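PDB 4XCV: NADP-dependent 2-hydroxyacid dehydrogenase from Rhizobium etli, which probably interconverts 2-oxoacids and 2-hydroxyacids with NADP(H) as coenzyme, NADPH being bound in this structure. Local coordinates for residues Ile70-Gly73 / Asp78-Ile81; Tyr50-Lys55 / Asn291-His296. One frame throughout, in Å; residues are numbered along the deposited sequence.

How the interactions relate
Both contacts are built on one parallel sheet, in which strand 50-54 lies beside strand 69-72, and their centres are 10 Å apart. The backbones of the two strands are probably hydrogen-bonded, with Phe71 N 2.7 Å from Ala51 O and, two residues further along both segments, Gly73 N 2.8 Å from Leu53 O. Interaction 1 is local, closing a short turn from strand to helix; interaction 2 brings back a helix from more than 230 residues later, so the first is nested in the loop closed by the second. Neither contact includes the coenzyme: the side chain of His79 lies about 9 Å from the bound NADPH and that of Leu293 about 12 Å from it.

Interaction 1 of 2, residues Ile70-Gly73 / Asp78-Ile81; sequences IFSG and DHII
Ile80, Ser72 and His79 close the first half of a beta-alpha-beta unit, in which strand 69-72 turns into the short, weakly bonded helix 78-81 before the chain returns as strand 91-92. The junction illustrates how a polar link and an apolar contact, side by side, can join a strand to the helix after it. With OG placed anti to its own nitrogen (chi1 -177°), Ser72 turns its hydroxyl to the imidazole of His79, whose NE2 donates a hydrogen bond to OG over 2.8 Å. The oxygen meets the ring at its edge, only 3° out of plane, and its single proton must be shared between Gly74 O and Gly76 O in the intervening turn. The other ring nitrogen, ND1, is hydrogen-bonded with Lys55 N, so both nitrogens are engaged, which probably holds the imidazole's rotation. A leucine in place of His79 would probably leave Ser72 OG without its donor from the helix and Lys55 N without its ring partner. Beside this link Ile80 makes the apolar contact. Its CB lies on one face of the His79 ring, toward the rim, while its extended ethyl arm runs to the strand, where CD1 rests 4.0 Å from Ser72 CA and 4.3 Å from Ile70 CG2.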
ATOM      1  N   ILE A  70     -35.155  -8.035 -10.402  1.00 14.52           N
ATOM      2  CA  ILE A  70     -34.841  -7.076  -9.355  1.00 14.29           C
ATOM      3  C   ILE A  70     -33.334  -6.775  -9.349  1.00 13.50           C
ATOM      4  O   ILE A  70     -32.518  -7.714  -9.356  1.00 14.14           O
ATOM      5  CB  ILE A  70     -35.265  -7.606  -7.959  1.00 16.32           C
ATOM      6  CG1 ILE A  70     -36.788  -7.670  -7.875  1.00 18.36           C
ATOM      7  CG2 ILE A  70     -34.680  -6.789  -6.823  1.00 16.51           C
ATOM      8  CD1 ILE A  70     -37.274  -8.579  -6.791  1.00 20.62           C
ATOM      9  N   PHE A  71     -33.001  -5.489  -9.300  1.00 12.87           N
ATOM     10  CA  PHE A  71     -31.641  -5.032  -9.176  1.00 12.88           C
ATOM     11  C   PHE A  71     -31.433  -4.450  -7.814  1.00 13.72           C
ATOM     12  O   PHE A  71     -32.140  -3.530  -7.394  1.00 13.86           O
ATOM     13  CB  PHE A  71     -31.303  -4.007 -10.257  1.00 12.14           C
ATOM     14  CG  PHE A  71     -31.366  -4.560 -11.649  1.00 12.07           C
ATOM     15  CD1 PHE A  71     -30.247  -5.177 -12.171  1.00 12.10           C
ATOM     16  CD2 PHE A  71     -32.512  -4.511 -12.410  1.00 12.07           C
ATOM     17  CE1 PHE A  71     -30.261  -5.715 -13.445  1.00 12.48           C
ATOM     18  CE2 PHE A  71     -32.540  -5.033 -13.700  1.00 12.23           C
ATOM     19  CZ  PHE A  71     -31.401  -5.627 -14.219  1.00 12.47           C
ATOM     20  N   SER A  72     -30.469  -4.998  -7.076  1.00 14.66           N
ATOM     21  CA  SER A  72     -30.059  -4.374  -5.828  1.00 16.39           C
ATOM     22  C   SER A  72     -29.384  -3.041  -6.086  1.00 16.89           C
ATOM     23  O   SER A  72     -28.587  -2.890  -7.007  1.00 16.57           O
ATOM     24  CB  SER A  72     -29.089  -5.303  -5.077  1.00 17.34           C
ATOM     25  OG  SER A  72     -28.778  -4.686  -3.836  1.00 19.15           O
ATOM     26  N   GLY A  73     -29.700  -2.048  -5.259  1.00 17.82           N
ATOM     27  CA  GLY A  73     -29.014  -0.779  -5.294  1.00 18.78           C
ATOM     28  C   GLY A  73     -27.690  -0.747  -4.599  1.00 20.67           C
ATOM     29  O   GLY A  73     -26.974   0.258  -4.620  1.00 23.17           O
ATOM     30  N   ASP A  78     -28.593  -8.310   1.737  1.00 32.18           N
ATOM     31  CA  ASP A  78     -29.244  -8.502   3.052  1.00 37.24           C
ATOM     32  C   ASP A  78     -30.464  -7.585   3.215  1.00 37.46           C
ATOM     33  O   ASP A  78     -31.436  -7.939   3.877  1.00 41.97           O
ATOM     34  CB  ASP A  78     -28.267  -8.239   4.219  1.00 40.50           C
ATOM     35  CG  ASP A  78     -28.928  -8.395   5.609  1.00 46.21           C
ATOM     36  OD1 ASP A  78     -29.339  -9.523   5.976  1.00 48.81           O
ATOM     37  OD2 ASP A  78     -29.046  -7.396   6.370  1.00 50.32           O
ATOM     38  N   HIS A  79     -30.404  -6.399   2.626  1.00 41.83           N
ATOM     39  CA  HIS A  79     -31.531  -5.456   2.685  1.00 42.81           C
ATOM     40  C   HIS A  79     -32.801  -5.944   1.965  1.00 42.27           C
ATOM     41  O   HIS A  79     -33.891  -5.396   2.201  1.00 44.66           O
ATOM     42  CB  HIS A  79     -31.078  -4.096   2.136  1.00 41.19           C
ATOM     43  CG  HIS A  79     -30.833  -4.079   0.657  1.00 36.89           C
ATOM     44  ND1 HIS A  79     -31.783  -3.630  -0.224  1.00 35.07           N
ATOM     45  CD2 HIS A  79     -29.760  -4.437  -0.095  1.00 34.70           C
ATOM     46  CE1 HIS A  79     -31.308  -3.711  -1.461  1.00 32.37           C
ATOM     47  NE2 HIS A  79     -30.083  -4.203  -1.409  1.00 32.50           N
ATOM     48  N   ILE A  80     -32.651  -6.931   1.069  1.00 39.91           N
ATOM     49  CA  ILE A  80     -33.739  -7.453   0.214  1.00 40.69           C
ATOM     50  C   ILE A  80     -34.104  -8.895   0.540  1.00 41.67           C
ATOM     51  O   ILE A  80     -35.274  -9.270   0.581  1.00 42.30           O
ATOM     52  CB  ILE A  80     -33.348  -7.442  -1.297  1.00 39.09           C
ATOM     53  CG1 ILE A  80     -33.204  -6.027  -1.834  1.00 39.32           C
ATOM     54  CG2 ILE A  80     -34.402  -8.139  -2.165  1.00 39.42           C
ATOM     55  CD1 ILE A  80     -32.531  -5.984  -3.201  1.00 36.20           C
ATOM     56  N   ILE A  81     -33.085  -9.710   0.765  1.00 41.67           N
ATOM     57  CA  ILE A  81     -33.247 -11.148   0.774  1.00 42.28           C
ATOM     58  C   ILE A  81     -34.312 -11.689   1.751  1.00 44.81           C
ATOM     59  O   ILE A  81     -34.975 -12.696   1.472  1.00 44.76           O
ATOM     60  CB  ILE A  81     -31.861 -11.811   1.008  1.00 43.17           C
ATOM     61  CG1 ILE A  81     -31.833 -13.193   0.388  1.00 42.94           C
ATOM     62  CG2 ILE A  81     -31.478 -11.814   2.480  1.00 46.11           C
ATOM     63  CD1 ILE A  81     -31.887 -13.122  -1.119  1.00 39.47           C
TER

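Interaction 2 of 2, residues Tyr50-Lys55 / Asn291-His296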
ATOM      1  N   TYR A  50     -38.633  -4.065 -14.558  1.00 13.25           N
ATOM      2  CA  TYR A  50     -37.382  -4.039 -13.798  1.00 13.08           C
ATOM      3  C   TYR A  50     -37.540  -3.101 -12.626  1.00 13.02           C
ATOM      4  O   TYR A  50     -38.099  -1.989 -12.778  1.00 13.12           O
ATOM      5  CB  TYR A  50     -36.227  -3.561 -14.681  1.00 12.64           C
ATOM      6  CG  TYR A  50     -36.154  -4.246 -16.017  1.00 12.94           C
ATOM      7  CD1 TYR A  50     -35.961  -5.624 -16.104  1.00 13.83           C
ATOM      8  CD2 TYR A  50     -36.279  -3.538 -17.183  1.00 13.57           C
ATOM      9  CE1 TYR A  50     -35.894  -6.259 -17.332  1.00 14.76           C
ATOM     10  CE2 TYR A  50     -36.193  -4.160 -18.416  1.00 14.29           C
ATOM     11  CZ  TYR A  50     -36.021  -5.522 -18.498  1.00 15.05           C
ATOM     12  OH  TYR A  50     -35.921  -6.151 -19.728  1.00 15.90           O
ATOM     13  N   ALA A  51     -37.020  -3.499 -11.464  1.00 13.01           N
ATOM     14  CA  ALA A  51     -37.036  -2.663 -10.269  1.00 13.42           C
ATOM     15  C   ALA A  51     -35.633  -2.600  -9.702  1.00 13.48           C
ATOM     16  O   ALA A  51     -35.003  -3.653  -9.475  1.00 15.28           O
ATOM     17  CB  ALA A  51     -37.987  -3.197  -9.247  1.00 14.99           C
ATOM     18  N   LEU A  52     -35.184  -1.401  -9.387  1.00 12.51           N
ATOM     19  CA  LEU A  52     -33.909  -1.098  -8.729  1.00 13.16           C
ATOM     20  C   LEU A  52     -34.260  -0.677  -7.310  1.00 14.05           C
ATOM     21  O   LEU A  52     -34.918   0.360  -7.106  1.00 14.34           O
ATOM     22  CB  LEU A  52     -33.204   0.019  -9.493  1.00 12.95           C
ATOM     23  CG  LEU A  52     -31.954   0.595  -8.877  1.00 13.64           C
ATOM     24  CD1 LEU A  52     -30.928  -0.481  -8.555  1.00 14.03           C
ATOM     25  CD2 LEU A  52     -31.401   1.663  -9.797  1.00 14.15           C
ATOM     26  N   LEU A  53     -33.851  -1.497  -6.332  1.00 14.52           N
ATOM     27  CA  LEU A  53     -34.333  -1.414  -4.972  1.00 16.66           C
ATOM     28  C   LEU A  53     -33.212  -1.361  -3.952  1.00 18.54           C
ATOM     29  O   LEU A  53     -32.230  -2.122  -4.015  1.00 18.14           O
ATOM     30  CB  LEU A  53     -35.205  -2.665  -4.719  1.00 17.69           C
ATOM     31  CG  LEU A  53     -36.391  -2.924  -5.677  1.00 17.53           C
ATOM     32  CD1 LEU A  53     -37.179  -4.148  -5.198  1.00 19.36           C
ATOM     33  CD2 LEU A  53     -37.304  -1.728  -5.784  1.00 17.56           C
ATOM     34  N   TRP A  54     -33.358  -0.468  -2.989  1.00 20.93           N
ATOM     35  CA  TRP A  54     -32.480  -0.441  -1.821  1.00 24.24           C
ATOM     36  C   TRP A  54     -33.359  -0.074  -0.647  1.00 26.91           C
ATOM     37  O   TRP A  54     -33.892   1.051  -0.571  1.00 26.54           O
ATOM     38  CB  TRP A  54     -31.291   0.513  -1.968  1.00 26.17           C
ATOM     39  CG  TRP A  54     -30.222   0.272  -0.911  1.00 29.72           C
ATOM     40  CD1 TRP A  54     -29.353  -0.796  -0.858  1.00 31.00           C
ATOM     41  CD2 TRP A  54     -29.906   1.094   0.228  1.00 33.84           C
ATOM     42  NE1 TRP A  54     -28.528  -0.680   0.222  1.00 33.78           N
ATOM     43  CE2 TRP A  54     -28.844   0.457   0.919  1.00 35.68           C
ATOM     44  CE3 TRP A  54     -30.411   2.298   0.734  1.00 36.04           C
ATOM     45  CZ2 TRP A  54     -28.270   0.998   2.075  1.00 38.93           C
ATOM     46  CZ3 TRP A  54     -29.834   2.836   1.897  1.00 39.42           C
ATOM     47  CH2 TRP A  54     -28.780   2.182   2.553  1.00 40.54           C
ATOM     48  N   LYS A  55     -33.534  -1.054   0.236  1.00 28.41           N
ATOM     49  CA  LYS A  55     -34.440  -0.928   1.385  1.00 32.07           C
ATOM     50  C   LYS A  55     -35.842  -0.544   0.872  1.00 32.15           C
ATOM     51  O   LYS A  55     -36.396   0.493   1.282  1.00 33.69           O
ATOM     52  CB  LYS A  55     -33.913   0.090   2.399  1.00 34.63           C
ATOM     53  CG  LYS A  55     -32.545  -0.274   2.996  1.00 35.89           C
ATOM     54  CD  LYS A  55     -32.236   0.518   4.261  1.00 39.10           C
ATOM     55  N   ASN A 291     -23.348   7.427 -10.692  1.00 20.83           N
ATOM     56  CA  ASN A 291     -23.836   6.915 -11.970  1.00 19.34           C
ATOM     57  C   ASN A 291     -23.528   5.466 -12.220  1.00 17.84           C
ATOM     58  O   ASN A 291     -24.134   4.854 -13.103  1.00 16.70           O
ATOM     59  CB  ASN A 291     -23.210   7.674 -13.119  1.00 21.28           C
ATOM     60  CG  ASN A 291     -23.714   9.081 -13.210  1.00 22.18           C
ATOM     61  OD1 ASN A 291     -24.748   9.306 -13.782  1.00 23.98           O
ATOM     62  ND2 ASN A 291     -22.979  10.032 -12.666  1.00 23.84           N
ATOM     63  N   ALA A 292     -22.537   4.925 -11.508  1.00 17.41           N
ATOM     64  CA  ALA A 292     -22.090   3.597 -11.762  1.00 16.84           C
ATOM     65  C   ALA A 292     -23.186   2.552 -11.573  1.00 15.41           C
ATOM     66  O   ALA A 292     -23.304   1.602 -12.356  1.00 14.95           O
ATOM     67  CB  ALA A 292     -20.904   3.234 -10.848  1.00 17.54           C
ATOM     68  N   LEU A 293     -24.034   2.714 -10.558  1.00 15.36           N
ATOM     69  CA  LEU A 293     -25.168   1.789 -10.343  1.00 14.54           C
ATOM     70  C   LEU A 293     -26.085   1.739 -11.583  1.00 13.90           C
ATOM     71  O   LEU A 293     -26.516   0.703 -12.019  1.00 13.32           O
ATOM     72  CB  LEU A 293     -26.002   2.216  -9.092  1.00 15.28           C
ATOM     73  CG  LEU A 293     -27.297   1.484  -8.807  1.00 15.30           C
ATOM     74  CD1 LEU A 293     -27.053  -0.006  -8.602  1.00 15.08           C
ATOM     75  CD2 LEU A 293     -27.934   2.142  -7.585  1.00 16.34           C
ATOM     76  N   PHE A 294     -26.391   2.923 -12.120  1.00 13.90           N
ATOM     77  CA  PHE A 294     -27.317   3.030 -13.227  1.00 13.65           C
ATOM     78  C   PHE A 294     -26.695   2.504 -14.493  1.00 13.03           C
ATOM     79  O   PHE A 294     -27.357   1.816 -15.237  1.00 12.02           O
ATOM     80  CB  PHE A 294     -27.810   4.486 -13.337  1.00 14.71           C
ATOM     81  CG  PHE A 294     -28.572   4.875 -12.139  1.00 16.29           C
ATOM     82  CD1 PHE A 294     -29.903   4.568 -12.069  1.00 17.69           C
ATOM     83  CD2 PHE A 294     -27.945   5.375 -11.007  1.00 19.32           C
ATOM     84  CE1 PHE A 294     -30.624   4.798 -10.936  1.00 19.25           C
ATOM     85  CE2 PHE A 294     -28.668   5.603  -9.858  1.00 20.38           C
ATOM     86  CZ  PHE A 294     -30.024   5.322  -9.852  1.00 20.05           C
ATOM     87  N   ARG A 295     -25.416   2.763 -14.729  1.00 13.81           N
ATOM     88  CA  ARG A 295     -24.769   2.144 -15.867  1.00 13.97           C
ATOM     89  C   ARG A 295     -24.789   0.611 -15.803  1.00 13.18           C
ATOM     90  O   ARG A 295     -25.013  -0.074 -16.808  1.00 12.61           O
ATOM     91  CB  ARG A 295     -23.316   2.616 -15.990  1.00 15.43           C
ATOM     92  CG  ARG A 295     -23.121   4.083 -16.256  1.00 16.78           C
ATOM     93  CD  ARG A 295     -23.814   4.588 -17.504  1.00 17.32           C
ATOM     94  NE  ARG A 295     -25.208   4.971 -17.243  1.00 16.93           N
ATOM     95  CZ  ARG A 295     -25.616   6.068 -16.621  1.00 17.65           C
ATOM     96  NH1 ARG A 295     -26.932   6.296 -16.478  1.00 17.56           N
ATOM     97  NH2 ARG A 295     -24.738   6.975 -16.161  1.00 19.26           N
ATOM     98  N   HIS A 296     -24.589   0.088 -14.599  1.00 13.17           N
ATOM     99  CA  HIS A 296     -24.640  -1.376 -14.380  1.00 12.98           C
ATOM    100  C   HIS A 296     -26.022  -1.961 -14.695  1.00 12.01           C
ATOM    101  O   HIS A 296     -26.160  -2.981 -15.382  1.00 11.68           O
ATOM    102  CB  HIS A 296     -24.214  -1.636 -12.909  1.00 13.68           C
ATOM    103  CG  HIS A 296     -24.791  -2.870 -12.299  1.00 14.85           C
ATOM    104  ND1 HIS A 296     -24.288  -4.127 -12.508  1.00 16.36           N
ATOM    105  CD2 HIS A 296     -25.838  -3.016 -11.450  1.00 15.63           C
ATOM    106  CE1 HIS A 296     -24.993  -5.001 -11.807  1.00 15.47           C
ATOM    107  NE2 HIS A 296     -25.956  -4.350 -11.176  1.00 16.33           N
TER
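Strand 50-54 and the first turn of helix 292-305 come closest at Leu52 and Phe294, whose CA atoms stand 9.0 Å apart, and no hydrogen bond joins the two segments. Of the fold's two parallel sheets, the strand is the middle one of the five-stranded sheet. The helix, late in the chain, packs on that sheet, probably as in other D-2-hydroxyacid dehydrogenases, and so shows how a late helix can cover the face of a sheet formed early in the chain. Leu52 carries the whole contact from the strand side, its two methyls turned mainly to different partners. It sets off toward the helix, and a chi1 of 173°, which puts CG anti to the backbone nitrogen, brings the methyls against it. CD2 presses obliquely on the Phe294 ring, 3.4 Å from CE1, which is tight for two carbons. The two side chains cross at about a right angle, and the same methyl also lies 3.9 Å from Phe294 CZ. Ile12 of the adjoining strand 8-12 touches both Leu52 and Phe294, while Val22 and Leu23 of helix 16-23 pack on Phe294 too, so the ring sits between the sheet and helix 16-23. The other branch of Leu52 meets Leu293 tip to tip: CD1 lies 3.9 Å from Leu293 CD1, and Leu293 CD2 sits 4.1 Å from both Leu52 CD1 and Leu52 CD2.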